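Local coordinates for protein GH62 hydrolase (Scytalidium thermophilum, PDB 4PVA) that probably acts as an alpha-L-arabinofuranosidase that removes arabinose side groups from arabinoxylan, at residues P103-W114 with E297-L307; V162-D170 with W221-I229. All coordinates share one frame; numbering follows the deposited sequence.

Contact 1. Residues P103-W114 with E297-L307; sequences PQVFYFEPHKLW and EVIRTLTDQTL
Gln-305 lays its side chain against Phe-106 and Phe-108 of strand 101-108. This strand is the inner strand of one blade of the five-bladed beta-propeller known for family 62. The partner segment, 297-307, leaves strand 296-298 as a loop and passes along the inner strands. From CB outward, Gln-305 changes from apolar to polar contacts. Its CB lies 3.7 Å from Phe-108 CD1 and 3.9 Å from Phe-106 CD1, so both rings share this one carbon. CG stays beside Phe-108, next to CD1 and CE1. A bend at chi2 (-81°) then turns the amide to the end of the strand, where CD meets the ring of Pro-110. OE1 accepts from Glu-109 N at 3.0 Å, with the donor above the plane of the amide carbonyl. NE2 donates to a water, which in turn donates to Glu-109 OE1. Both polar ends of the amide are thus tied to the same glutamate.

Arg-300 grips the strand further back, at Val-105. Its NH1 (2.9 Å) and NH2 (2.8 Å) both donate to Val-105 O, in the plane of the guanidinium. NH2 also forms a salt bridge with Glu-297 OE1 at 3.1 Å, and that oxygen is hydrogen-bonded to Thr-49 too. Leu-307 CD1 lies above one face of the guanidinium, offset toward its rim. A leucine in place of Arg-300 is likely to leave Val-105 O without its two donors and Glu-297 without its charge mate.

Between these two grips lies Thr-303. Its CB packs 3.7 Å from Trp-114 CH2. Its backbone O takes the N-H of Tyr-107 at 2.8 Å, in a bond that is nearly straight at 175°.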
loop_
_atom_site.group_PDB
_atom_site.type_symbol
_atom_site.label_atom_id
_atom_site.label_comp_id
_atom_site.label_asym_id
_atom_site.label_seq_id
_atom_site.Cartn_x
_atom_site.Cartn_y
_atom_site.Cartn_z
ATOM N N PRO A 103 -4.102 -5.161 0.385
ATOM C CA PRO A 103 -4.957 -4.434 -0.547
ATOM C C PRO A 103 -4.552 -2.975 -0.772
ATOM O O PRO A 103 -3.872 -2.344 0.074
ATOM C CB PRO A 103 -6.319 -4.468 0.147
ATOM C CG PRO A 103 -5.991 -4.484 1.593
ATOM C CD PRO A 103 -4.724 -5.266 1.716
ATOM N N GLN A 104 -5.042 -2.438 -1.888
ATOM C CA GLN A 104 -4.984 -1.035 -2.287
ATOM C C GLN A 104 -6.374 -0.736 -2.838
ATOM O O GLN A 104 -6.823 -1.458 -3.733
ATOM C CB GLN A 104 -3.956 -0.822 -3.377
ATOM C CG GLN A 104 -3.918 0.592 -3.917
ATOM C CD GLN A 104 -3.421 0.717 -5.329
ATOM O OE1 GLN A 104 -3.474 -0.230 -6.110
ATOM N NE2 GLN A 104 -2.957 1.906 -5.676
ATOM N N VAL A 105 -7.020 0.315 -2.362
ATOM C CA VAL A 105 -8.370 0.678 -2.832
ATOM C C VAL A 105 -8.370 2.004 -3.570
ATOM O O VAL A 105 -7.751 2.963 -3.129
ATOM C CB VAL A 105 -9.396 0.718 -1.671
ATOM C CG1 VAL A 105 -9.233 1.886 -0.730
ATOM C CG2 VAL A 105 -10.801 0.665 -2.250
ATOM N N PHE A 106 -9.104 2.088 -4.673
ATOM C CA PHE A 106 -9.296 3.332 -5.391
ATOM C C PHE A 106 -10.560 3.238 -6.227
ATOM O O PHE A 106 -11.067 2.137 -6.477
ATOM C CB PHE A 106 -8.084 3.707 -6.273
ATOM C CG PHE A 106 -7.715 2.651 -7.263
ATOM C CD1 PHE A 106 -8.326 2.577 -8.521
ATOM C CD2 PHE A 106 -6.808 1.649 -6.916
ATOM C CE1 PHE A 106 -8.001 1.562 -9.403
ATOM C CE2 PHE A 106 -6.500 0.636 -7.776
ATOM C CZ PHE A 106 -7.100 0.586 -9.025
ATOM N N TYR A 107 -11.065 4.399 -6.637
ATOM C CA TYR A 107 -12.262 4.492 -7.484
ATOM C C TYR A 107 -11.845 4.671 -8.920
ATOM O O TYR A 107 -11.172 5.632 -9.281
ATOM C CB TYR A 107 -13.095 5.678 -7.036
ATOM C CG TYR A 107 -14.481 5.745 -7.663
ATOM C CD1 TYR A 107 -15.453 4.809 -7.365
ATOM C CD2 TYR A 107 -14.789 6.760 -8.542
ATOM C CE1 TYR A 107 -16.725 4.900 -7.936
ATOM C CE2 TYR A 107 -16.040 6.833 -9.115
ATOM C CZ TYR A 107 -16.961 5.927 -8.797
ATOM O OH TYR A 107 -18.245 6.009 -9.346
ATOM N N PHE A 108 -12.216 3.701 -9.757
ATOM C CA PHE A 108 -11.878 3.736 -11.149
ATOM C C PHE A 108 -13.057 4.466 -11.812
ATOM O O PHE A 108 -14.062 3.843 -12.205
ATOM C CB PHE A 108 -11.650 2.335 -11.765
ATOM C CG PHE A 108 -11.031 2.402 -13.123
ATOM C CD1 PHE A 108 -9.691 2.638 -13.278
ATOM C CD2 PHE A 108 -11.806 2.200 -14.267
ATOM C CE1 PHE A 108 -9.117 2.738 -14.529
ATOM C CE2 PHE A 108 -11.237 2.311 -15.516
ATOM C CZ PHE A 108 -9.901 2.558 -15.660
ATOM N N GLU A 109 -12.913 5.772 -11.981
ATOM C CA GLU A 109 -14.044 6.636 -12.347
ATOM C C GLU A 109 -14.683 6.231 -13.676
ATOM O O GLU A 109 -15.921 6.228 -13.773
ATOM C CB GLU A 109 -13.623 8.111 -12.308
ATOM C CG GLU A 109 -14.740 9.104 -12.646
ATOM C CD GLU A 109 -15.007 9.190 -14.140
ATOM O OE1 GLU A 109 -14.082 8.979 -14.955
ATOM O OE2 GLU A 109 -16.168 9.456 -14.513
ATOM N N PRO A 110 -13.884 5.869 -14.700
ATOM C CA PRO A 110 -14.562 5.476 -15.949
ATOM C C PRO A 110 -15.519 4.282 -15.818
ATOM O O PRO A 110 -16.437 4.159 -16.676
ATOM C CB PRO A 110 -13.395 5.163 -16.891
ATOM C CG PRO A 110 -12.251 5.970 -16.362
ATOM C CD PRO A 110 -12.427 5.988 -14.872
ATOM N N HIS A 111 -15.373 3.385 -14.842
ATOM C CA HIS A 111 -16.303 2.271 -14.630
ATOM C C HIS A 111 -17.321 2.488 -13.520
ATOM O O HIS A 111 -18.128 1.614 -13.241
ATOM C CB HIS A 111 -15.582 0.950 -14.321
ATOM C CG HIS A 111 -14.685 0.475 -15.413
ATOM N ND1 HIS A 111 -13.758 -0.526 -15.223
ATOM C CD2 HIS A 111 -14.512 0.914 -16.679
ATOM C CE1 HIS A 111 -13.081 -0.709 -16.340
ATOM N NE2 HIS A 111 -13.510 0.156 -17.238
ATOM N N LYS A 112 -17.213 3.616 -12.835
ATOM C CA LYS A 112 -18.015 3.866 -11.650
ATOM C C LYS A 112 -17.948 2.685 -10.687
ATOM O O LYS A 112 -18.911 2.301 -10.051
ATOM C CB LYS A 112 -19.465 4.185 -12.079
ATOM C CG LYS A 112 -19.544 5.310 -13.099
ATOM C CD LYS A 112 -19.192 6.638 -12.513
ATOM C CE LYS A 112 -19.361 7.784 -13.509
ATOM N NZ LYS A 112 -18.447 7.695 -14.688
ATOM N N LEU A 113 -16.727 2.157 -10.512
ATOM C CA LEU A 113 -16.488 1.036 -9.609
ATOM C C LEU A 113 -15.269 1.299 -8.751
ATOM O O LEU A 113 -14.250 1.758 -9.264
ATOM C CB LEU A 113 -16.215 -0.246 -10.376
ATOM C CG LEU A 113 -17.398 -0.890 -11.093
ATOM C CD1 LEU A 113 -16.894 -2.072 -11.905
ATOM C CD2 LEU A 113 -18.441 -1.356 -10.106
ATOM N N TRP A 114 -15.395 0.951 -7.482
ATOM C CA TRP A 114 -14.208 0.815 -6.620
ATOM C C TRP A 114 -13.499 -0.463 -7.043
ATOM O O TRP A 114 -14.142 -1.501 -7.279
ATOM C CB TRP A 114 -14.591 0.747 -5.154
ATOM C CG TRP A 114 -15.173 2.027 -4.649
ATOM C CD1 TRP A 114 -16.483 2.408 -4.647
ATOM C CD2 TRP A 114 -14.439 3.142 -4.126
ATOM N NE1 TRP A 114 -16.606 3.676 -4.138
ATOM C CE2 TRP A 114 -15.362 4.152 -3.809
ATOM C CE3 TRP A 114 -13.085 3.363 -3.868
ATOM C CZ2 TRP A 114 -14.969 5.371 -3.250
ATOM C CZ3 TRP A 114 -12.698 4.571 -3.324
ATOM C CH2 TRP A 114 -13.631 5.564 -3.040
ATOM N N GLU A 297 0.084 3.276 3.873
ATOM C CA GLU A 297 -0.498 4.004 2.772
ATOM C C GLU A 297 -0.975 5.346 3.244
ATOM O O GLU A 297 -1.508 5.506 4.372
ATOM C CB GLU A 297 -1.704 3.262 2.168
ATOM C CG GLU A 297 -1.387 2.451 0.923
ATOM C CD GLU A 297 -2.643 2.042 0.158
ATOM O OE1 GLU A 297 -3.529 2.917 -0.015
ATOM O OE2 GLU A 297 -2.719 0.894 -0.317
ATOM N N VAL A 298 -0.886 6.333 2.381
ATOM C CA VAL A 298 -1.492 7.646 2.610
ATOM C C VAL A 298 -3.013 7.544 2.565
ATOM O O VAL A 298 -3.589 6.916 1.644
ATOM C CB VAL A 298 -1.002 8.650 1.528
ATOM C CG1 VAL A 298 -1.688 9.999 1.683
ATOM C CG2 VAL A 298 0.502 8.784 1.583
ATOM N N ILE A 299 -3.687 8.169 3.498
ATOM C CA ILE A 299 -5.144 8.259 3.470
ATOM C C ILE A 299 -5.532 9.265 2.408
ATOM O O ILE A 299 -5.194 10.448 2.496
ATOM C CB ILE A 299 -5.716 8.674 4.830
ATOM C CG1 ILE A 299 -5.264 7.734 5.945
ATOM C CG2 ILE A 299 -7.247 8.680 4.761
ATOM C CD1 ILE A 299 -5.739 8.146 7.321
ATOM N N ARG A 300 -6.246 8.814 1.392
ATOM C CA ARG A 300 -6.538 9.663 0.245
ATOM C C ARG A 300 -7.958 10.264 0.305
ATOM O O ARG A 300 -8.933 9.574 0.572
ATOM C CB ARG A 300 -6.338 8.869 -1.039
ATOM C CG ARG A 300 -4.881 8.715 -1.397
ATOM C CD ARG A 300 -4.681 7.695 -2.506
ATOM N NE ARG A 300 -4.766 6.315 -2.017
ATOM C CZ ARG A 300 -5.739 5.434 -2.285
ATOM N NH1 ARG A 300 -6.710 5.708 -3.164
ATOM N NH2 ARG A 300 -5.677 4.246 -1.729
ATOM N N THR A 301 -8.061 11.557 -0.008
ATOM C CA THR A 301 -9.340 12.229 -0.271
ATOM C C THR A 301 -9.640 12.362 -1.742
ATOM O O THR A 301 -10.816 12.532 -2.103
ATOM C CB THR A 301 -9.358 13.646 0.353
ATOM O OG1 THR A 301 -8.219 14.366 -0.119
ATOM C CG2 THR A 301 -9.322 13.534 1.850
ATOM N N LEU A 302 -8.629 12.324 -2.588
ATOM C CA LEU A 302 -8.784 12.313 -4.041
ATOM C C LEU A 302 -8.703 10.841 -4.376
ATOM O O LEU A 302 -7.612 10.270 -4.487
ATOM C CB LEU A 302 -7.689 13.161 -4.701
ATOM C CG LEU A 302 -7.645 14.611 -4.207
ATOM C CD1 LEU A 302 -6.446 15.302 -4.800
ATOM C CD2 LEU A 302 -8.914 15.365 -4.579
ATOM N N THR A 303 -9.846 10.204 -4.501
ATOM C CA THR A 303 -9.917 8.745 -4.414
ATOM C C THR A 303 -9.811 7.985 -5.724
ATOM O O THR A 303 -9.841 6.760 -5.690
ATOM C CB THR A 303 -11.219 8.312 -3.745
ATOM O OG1 THR A 303 -12.315 8.788 -4.529
ATOM C CG2 THR A 303 -11.310 8.864 -2.359
ATOM N N ASP A 304 -9.603 8.686 -6.835
ATOM C CA ASP A 304 -9.662 8.047 -8.137
ATOM C C ASP A 304 -8.353 7.337 -8.518
ATOM O O ASP A 304 -7.373 7.297 -7.730
ATOM C CB ASP A 304 -10.162 8.997 -9.228
ATOM C CG ASP A 304 -9.144 9.901 -9.803
ATOM O OD1 ASP A 304 -7.947 9.857 -9.454
ATOM O OD2 ASP A 304 -9.524 10.770 -10.634
ATOM N N GLN A 305 -8.300 6.792 -9.722
ATOM C CA GLN A 305 -7.247 5.906 -10.158
ATOM C C GLN A 305 -5.931 6.584 -10.447
ATOM O O GLN A 305 -4.990 5.904 -10.797
ATOM C CB GLN A 305 -7.738 5.132 -11.407
ATOM C CG GLN A 305 -7.876 5.983 -12.667
ATOM C CD GLN A 305 -9.158 6.793 -12.775
ATOM O OE1 GLN A 305 -10.077 6.659 -12.005
ATOM N NE2 GLN A 305 -9.173 7.638 -13.760
ATOM N N THR A 306 -5.903 7.912 -10.333
ATOM C CA THR A 306 -4.649 8.628 -10.500
ATOM C C THR A 306 -3.788 8.661 -9.225
ATOM O O THR A 306 -2.646 9.116 -9.269
ATOM C CB THR A 306 -4.861 10.077 -11.038
ATOM O OG1 THR A 306 -5.559 10.853 -10.064
ATOM C CG2 THR A 306 -5.632 10.071 -12.361
ATOM N N LEU A 307 -4.346 8.248 -8.086
ATOM C CA LEU A 307 -3.581 8.146 -6.825
ATOM C C LEU A 307 -2.899 9.484 -6.529
ATOM O O LEU A 307 -1.715 9.571 -6.178
ATOM C CB LEU A 307 -2.596 6.982 -6.878
ATOM C CG LEU A 307 -3.155 5.599 -6.533
ATOM C CD1 LEU A 307 -3.630 5.513 -5.111
ATOM C CD2 LEU A 307 -4.284 5.153 -7.485
HETATM O O HOH W 1 -11.379 9.536 -14.603
#

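Contact 2. Residues V162-D170 with W221-I229. With PO4 (phosphate ion), chain E.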
loop_
_atom_site.group_PDB
_atom_site.type_symbol
_atom_site.label_atom_id
_atom_site.label_comp_id
_atom_site.label_asym_id
_atom_site.label_seq_id
_atom_site.Cartn_x
_atom_site.Cartn_y
_atom_site.Cartn_z
ATOM N N VAL A 162 4.539 -10.264 -4.466
ATOM C CA VAL A 162 3.706 -9.602 -3.466
ATOM C C VAL A 162 3.554 -8.109 -3.775
ATOM O O VAL A 162 4.341 -7.511 -4.535
ATOM C CB VAL A 162 4.305 -9.755 -2.027
ATOM C CG1 VAL A 162 4.402 -11.203 -1.620
ATOM C CG2 VAL A 162 5.677 -9.101 -1.913
ATOM N N ASP A 163 2.573 -7.502 -3.111
ATOM C CA ASP A 163 2.455 -6.063 -2.936
ATOM C C ASP A 163 2.155 -5.335 -4.215
ATOM O O ASP A 163 2.985 -4.579 -4.786
ATOM C CB ASP A 163 3.677 -5.501 -2.210
ATOM C CG ASP A 163 3.797 -6.048 -0.824
ATOM O OD1 ASP A 163 2.928 -6.849 -0.386
ATOM O OD2 ASP A 163 4.732 -5.713 -0.101
HETATM N N MSE A 164 0.914 -5.499 -4.658
HETATM C CA MSE A 164 0.461 -5.003 -5.951
HETATM C C MSE A 164 -0.057 -3.585 -5.839
HETATM O O MSE A 164 -0.810 -3.239 -4.903
HETATM C CB MSE A 164 -0.681 -5.931 -6.421
HETATM C CG MSE A 164 -0.471 -7.421 -6.267
HETATM SE SE MSE A 164 1.119 -7.954 -7.258
HETATM C CE MSE A 164 1.191 -9.818 -6.620
ATOM N N TRP A 165 0.311 -2.730 -6.792
ATOM C CA TRP A 165 -0.069 -1.315 -6.755
ATOM C C TRP A 165 -0.413 -0.811 -8.140
ATOM O O TRP A 165 0.440 -0.873 -9.037
ATOM C CB TRP A 165 1.109 -0.478 -6.200
ATOM C CG TRP A 165 0.787 0.967 -6.069
ATOM C CD1 TRP A 165 0.893 1.945 -7.018
ATOM C CD2 TRP A 165 0.292 1.599 -4.904
ATOM N NE1 TRP A 165 0.475 3.151 -6.510
ATOM C CE2 TRP A 165 0.085 2.950 -5.216
ATOM C CE3 TRP A 165 -0.031 1.151 -3.628
ATOM C CZ2 TRP A 165 -0.368 3.863 -4.288
ATOM C CZ3 TRP A 165 -0.517 2.066 -2.712
ATOM C CH2 TRP A 165 -0.678 3.391 -3.046
ATOM N N VAL A 166 -1.611 -0.279 -8.325
ATOM C CA VAL A 166 -1.992 0.363 -9.576
ATOM C C VAL A 166 -1.950 1.884 -9.449
ATOM O O VAL A 166 -2.388 2.459 -8.450
ATOM C CB VAL A 166 -3.420 -0.068 -10.008
ATOM C CG1 VAL A 166 -3.985 0.771 -11.146
ATOM C CG2 VAL A 166 -3.421 -1.536 -10.348
ATOM N N VAL A 167 -1.455 2.532 -10.495
ATOM C CA VAL A 167 -1.564 3.973 -10.641
ATOM C C VAL A 167 -1.694 4.310 -12.111
ATOM O O VAL A 167 -0.987 3.763 -12.945
ATOM C CB VAL A 167 -0.389 4.714 -9.946
ATOM C CG1 VAL A 167 0.947 4.223 -10.470
ATOM C CG2 VAL A 167 -0.518 6.230 -10.120
ATOM N N CYS A 168 -2.604 5.221 -12.412
ATOM C CA CYS A 168 -2.902 5.616 -13.787
ATOM C C CYS A 168 -2.537 7.060 -14.007
ATOM O O CYS A 168 -2.731 7.881 -13.123
ATOM C CB CYS A 168 -4.393 5.401 -14.107
ATOM S SG CYS A 168 -5.011 3.760 -13.654
ATOM N N ASP A 169 -1.976 7.367 -15.183
ATOM C CA ASP A 169 -1.691 8.783 -15.520
ATOM C C ASP A 169 -2.996 9.491 -15.900
ATOM O O ASP A 169 -4.061 8.870 -15.960
ATOM C CB ASP A 169 -0.572 8.919 -16.573
ATOM C CG ASP A 169 -0.978 8.436 -17.987
ATOM O OD1 ASP A 169 -2.092 8.834 -18.429
ATOM O OD2 ASP A 169 -0.180 7.755 -18.675
ATOM N N ASP A 170 -2.928 10.807 -16.026
ATOM C CA ASP A 170 -4.160 11.578 -16.270
ATOM C C ASP A 170 -4.195 12.123 -17.697
ATOM O O ASP A 170 -4.837 13.168 -17.949
ATOM C CB ASP A 170 -4.394 12.653 -15.194
ATOM C CG ASP A 170 -3.505 13.824 -15.346
ATOM O OD1 ASP A 170 -2.557 13.731 -16.144
ATOM O OD2 ASP A 170 -3.740 14.870 -14.681
ATOM N N TRP A 221 12.681 -3.680 -0.667
ATOM C CA TRP A 221 12.095 -4.927 -0.191
ATOM C C TRP A 221 10.704 -5.155 -0.726
ATOM O O TRP A 221 10.471 -6.156 -1.418
ATOM C CB TRP A 221 12.151 -4.941 1.341
ATOM C CG TRP A 221 11.619 -6.200 1.997
ATOM C CD1 TRP A 221 10.602 -6.263 2.930
ATOM C CD2 TRP A 221 12.047 -7.526 1.776
ATOM N NE1 TRP A 221 10.379 -7.556 3.279
ATOM C CE2 TRP A 221 11.231 -8.358 2.586
ATOM C CE3 TRP A 221 13.018 -8.095 0.988
ATOM C CZ2 TRP A 221 11.393 -9.757 2.664
ATOM C CZ3 TRP A 221 13.185 -9.512 1.052
ATOM C CH2 TRP A 221 12.371 -10.308 1.883
ATOM N N GLU A 222 9.759 -4.273 -0.422
ATOM C CA GLU A 222 8.405 -4.463 -0.916
ATOM C C GLU A 222 7.580 -3.237 -0.565
ATOM O O GLU A 222 8.101 -2.161 -0.268
ATOM C CB GLU A 222 7.772 -5.788 -0.505
ATOM C CG GLU A 222 7.707 -5.777 0.991
ATOM C CD GLU A 222 7.045 -7.010 1.638
ATOM O OE1 GLU A 222 7.142 -8.185 1.266
ATOM O OE2 GLU A 222 6.408 -6.755 2.642
ATOM N N ALA A 223 6.282 -3.371 -0.706
ATOM C CA ALA A 223 5.301 -2.397 -0.225
ATOM C C ALA A 223 5.435 -1.064 -0.943
ATOM O O ALA A 223 5.311 0.016 -0.343
ATOM C CB ALA A 223 5.376 -2.256 1.291
ATOM N N ALA A 224 5.624 -1.101 -2.247
ATOM C CA ALA A 224 5.723 0.124 -3.013
ATOM C C ALA A 224 4.396 0.886 -3.035
ATOM O O ALA A 224 3.291 0.324 -3.064
ATOM C CB ALA A 224 6.147 -0.173 -4.429
ATOM N N CYS A 225 4.541 2.198 -3.071
ATOM C CA CYS A 225 3.455 3.146 -3.331
ATOM C C CYS A 225 3.947 4.110 -4.372
ATOM O O CYS A 225 5.051 4.609 -4.250
ATOM C CB CYS A 225 3.103 3.987 -2.084
ATOM S SG CYS A 225 2.697 3.106 -0.575
ATOM N N ILE A 226 3.133 4.398 -5.383
ATOM C CA ILE A 226 3.424 5.434 -6.365
ATOM C C ILE A 226 2.255 6.394 -6.390
ATOM O O ILE A 226 1.120 6.007 -6.689
ATOM C CB ILE A 226 3.693 4.883 -7.782
ATOM C CG1 ILE A 226 4.928 3.951 -7.861
ATOM C CG2 ILE A 226 3.866 6.038 -8.739
ATOM C CD1 ILE A 226 4.809 2.597 -7.212
ATOM N N TYR A 227 2.541 7.652 -6.084
ATOM C CA TYR A 227 1.537 8.731 -5.983
ATOM C C TYR A 227 1.845 9.857 -6.944
ATOM O O TYR A 227 3.002 10.204 -7.170
ATOM C CB TYR A 227 1.519 9.309 -4.588
ATOM C CG TYR A 227 1.104 8.369 -3.501
ATOM C CD1 TYR A 227 -0.214 7.956 -3.393
ATOM C CD2 TYR A 227 1.986 7.912 -2.549
ATOM C CE1 TYR A 227 -0.618 7.114 -2.391
ATOM C CE2 TYR A 227 1.582 7.074 -1.539
ATOM C CZ TYR A 227 0.280 6.668 -1.463
ATOM O OH TYR A 227 -0.116 5.826 -0.445
ATOM N N ARG A 228 0.789 10.461 -7.474
ATOM C CA ARG A 228 0.898 11.747 -8.152
ATOM C C ARG A 228 0.824 12.879 -7.143
ATOM O O ARG A 228 0.015 12.845 -6.236
ATOM C CB ARG A 228 -0.279 11.893 -9.108
ATOM C CG ARG A 228 -0.489 13.293 -9.703
ATOM C CD ARG A 228 0.631 13.663 -10.626
ATOM N NE ARG A 228 0.699 15.119 -10.894
ATOM C CZ ARG A 228 0.038 15.733 -11.861
ATOM N NH1 ARG A 228 -0.819 15.095 -12.620
ATOM N NH2 ARG A 228 0.225 17.042 -12.010
ATOM N N ILE A 229 1.676 13.874 -7.314
ATOM C CA ILE A 229 1.617 15.071 -6.488
ATOM C C ILE A 229 0.823 16.122 -7.254
ATOM O O ILE A 229 1.207 16.555 -8.334
ATOM C CB ILE A 229 3.032 15.594 -6.158
ATOM C CG1 ILE A 229 3.873 14.517 -5.451
ATOM C CG2 ILE A 229 2.959 16.894 -5.343
ATOM C CD1 ILE A 229 3.260 13.812 -4.265
HETATM P P PO4 E . -1.946 17.982 -14.719
HETATM O O1 PO4 E . -0.785 18.178 -15.646
HETATM O O2 PO4 E . -2.030 16.479 -14.696
HETATM O O3 PO4 E . -1.624 18.584 -13.379
HETATM O O4 PO4 E . -3.232 18.585 -15.201
HETATM O O HOH W 2 5.537 -3.426 -4.105
HETATM O O HOH W 3 2.486 -2.288 -2.950
#
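Trp-165 carries most of the apolar contact with strand 222-229. CA of Cys-225 sits over one face of the indole, 3.8 Å from the centroid of the six-membered ring, a CH-pi contact. Cys-225 SG approaches the same ring obliquely. The edge of the indole turns toward the face of Tyr-227 in an offset edge-to-face pair, with the planes at 83°, and Trp-165 CH2 comes 3.8 Å from Tyr-227 CZ. CG of Trp-165 is anti to the backbone N (chi1 -177°), and this sends the ring across to the neighbouring strand. Val-167 CG1 adds a contact with Ile-226 CG2 at 3.8 Å.

Hydrogen bonds are few. Trp-165 NE1 donates to Ile-226 O at 2.9 Å, which satisfies the indole N-H inside the protein. Asp-163 OD2 takes a weak bond from Ala-223 N. Two waters fill in nearby. One donates to Asp-163 O and accepts from Ala-224 N. The other donates to Ala-224 O and, weakly, to Asp-163 O. Tyr-227 OH is bonded outside the pair, to Val-298 N.

Charged groups mark the two ends. At one, Asp-163 OD2 lies 3.4 Å from Glu-222 OE2, two acidic groups brought close together, their planes steeply turned. A phosphate, probably from the crystallisation liquor, comes close to Glu-222, consistent with a pocket here. At the other end, Asp-170 OD2 makes a long salt bridge of 3.6 Å to Arg-228 NH1. The guanidinium is also held by another phosphate, probably of the same origin: NH1 reaches O2 and NH2 reaches O3, each at 2.8 Å.

No backbone-to-backbone bond joins the segments. The strands run in the same direction, 8° apart, as inner strands of adjacent blades do in a beta-propeller.

Overall arrangement
The centres of the two contacts are about 12 Å apart. Contact 2 is the nearer to the centre of the chain, about 7 Å from it against about 12 Å for contact 1, centre to centre. Along the chain, contact 2 is nested inside the loop closed by contact 1. Segments 103-114, 162-170 and 221-229 belong to three successive sheets. Segment 297-307 leaves the end strand of another, and the chain then adds strand 308-309 beside strand 222-229. The contacts touch directly. Gln-104 NE2 is probably hydrogen-bonded to Val-166 O, and Leu-307 O probably accepts from Arg-228 N. A backbone bond also links Cys-168 with Gln-305. Segment 297-307 therefore joins the inner strands 101-108, 162-168 and 222-229 of three blades.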